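PDB 3E6E: alanine racemase from Enterococcus faecalis, which belongs to the alanine racemase family, whose chains pair a TIM-barrel N-terminal domain with a mostly beta C-terminal domain. Local coordinates for residues V334-G338 with N339-T343. The protein carries 1 engineered substitution. Sequence-based numbering, arbitrary orientation.
Sequences VGKDG and NEENT
K336 and E341 meet across a short antiparallel beta hairpin in the C-terminal domain. A type II' turn from D337 to E340 closes it, with G338 at the positive phi (69°) of the first corner. The pairing is tighter at the open end than at the turn. There G335 N bonds N342 O at 2.6 Å, and N342 N bonds G335 O at 2.8 Å, almost straight at 167°. The D337 and E340 pair is looser: D337 N to E340 O and E340 N to D337 O are both 3.2 Å. E340 N comes to D337 O from above the carbonyl plane.

The two faces differ. D337, E340 and N342 turn to the face against strand 298-301, where D337 and E340 touch L300. Their polar ends find partners on strands 298-301 and 304-309 and the link between them: D337 OD1 takes the N-H of G303, E340 OE2 forms a salt bridge with R305, and buried N342 gives ND2 to T298 O. The other face is the solvent side. On it the K336 chain slants across E341. The closest approach is K336 CG to E341 CG, 3.2 Å, and E341 OE1 also lies 3.4 Å from K336 CG. The charged ends do not pair, as K336 NZ stays 5.0 Å from E341 OE2. A bend at chi3 (64°) folds the lysine back, bringing CE to 3.5 Å from E341 CG.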
# COMPACT_ATOMS: atom_id res chain seq x y z
N VAL A 334 -4.44 14.90 -6.04
CA VAL A 334 -3.06 15.37 -5.98
C VAL A 334 -2.73 16.07 -7.29
O VAL A 334 -2.72 15.44 -8.35
CB VAL A 334 -2.08 14.20 -5.74
CG1 VAL A 334 -0.65 14.70 -5.72
CG2 VAL A 334 -2.41 13.51 -4.43
N GLY A 335 -2.47 17.37 -7.23
CA GLY A 335 -2.17 18.10 -8.44
C GLY A 335 -2.83 19.46 -8.41
O GLY A 335 -3.10 19.99 -7.33
N LYS A 336 -3.10 20.03 -9.59
CA LYS A 336 -3.72 21.35 -9.70
C LYS A 336 -5.09 21.29 -10.35
O LYS A 336 -5.43 20.32 -11.03
CB LYS A 336 -2.83 22.29 -10.51
CG LYS A 336 -1.39 22.33 -10.02
CD LYS A 336 -0.60 23.49 -10.63
CE LYS A 336 -1.16 24.85 -10.21
NZ LYS A 336 -0.38 25.99 -10.79
N ASP A 337 -5.88 22.33 -10.12
CA ASP A 337 -7.22 22.44 -10.68
C ASP A 337 -7.59 23.89 -10.42
O ASP A 337 -7.78 24.30 -9.27
CB ASP A 337 -8.20 21.51 -9.97
CG ASP A 337 -9.52 21.32 -10.74
OD1 ASP A 337 -10.44 20.67 -10.19
OD2 ASP A 337 -9.63 21.81 -11.89
N GLY A 338 -7.68 24.67 -11.49
CA GLY A 338 -7.98 26.07 -11.32
C GLY A 338 -6.74 26.63 -10.66
O GLY A 338 -5.62 26.34 -11.11
N ASN A 339 -6.91 27.42 -9.60
CA ASN A 339 -5.76 27.99 -8.91
C ASN A 339 -5.40 27.23 -7.64
O ASN A 339 -4.44 27.59 -6.96
CB ASN A 339 -6.01 29.45 -8.58
CG ASN A 339 -6.34 30.26 -9.80
OD1 ASN A 339 -5.64 30.20 -10.82
ND2 ASN A 339 -7.40 31.05 -9.71
N GLU A 340 -6.17 26.19 -7.31
CA GLU A 340 -5.92 25.38 -6.12
C GLU A 340 -4.90 24.29 -6.39
O GLU A 340 -4.77 23.82 -7.52
CB GLU A 340 -7.22 24.73 -5.64
CG GLU A 340 -8.29 25.73 -5.26
CD GLU A 340 -7.84 26.66 -4.15
OE1 GLU A 340 -8.44 27.75 -3.98
OE2 GLU A 340 -6.89 26.29 -3.42
N GLU A 341 -4.18 23.89 -5.35
CA GLU A 341 -3.17 22.85 -5.48
C GLU A 341 -3.13 21.88 -4.31
O GLU A 341 -3.09 22.29 -3.14
CB GLU A 341 -1.76 23.46 -5.61
CG GLU A 341 -1.13 23.39 -7.01
CD GLU A 341 0.26 22.73 -7.03
OE1 GLU A 341 0.34 21.49 -7.22
OE2 GLU A 341 1.28 23.45 -6.86
N ASN A 342 -3.15 20.60 -4.62
CA ASN A 342 -3.01 19.58 -3.61
C ASN A 342 -1.69 18.93 -3.96
O ASN A 342 -1.48 18.48 -5.08
CB ASN A 342 -4.15 18.58 -3.65
CG ASN A 342 -5.21 18.89 -2.63
OD1 ASN A 342 -5.00 19.75 -1.78
ND2 ASN A 342 -6.33 18.20 -2.68
N THR A 343 -0.78 18.96 -2.99
CA THR A 343 0.57 18.42 -3.17
C THR A 343 0.75 17.22 -2.28
O THR A 343 0.05 17.04 -1.30
CB THR A 343 1.60 19.44 -2.73
OG1 THR A 343 1.60 19.51 -1.30
CG2 THR A 343 1.26 20.81 -3.29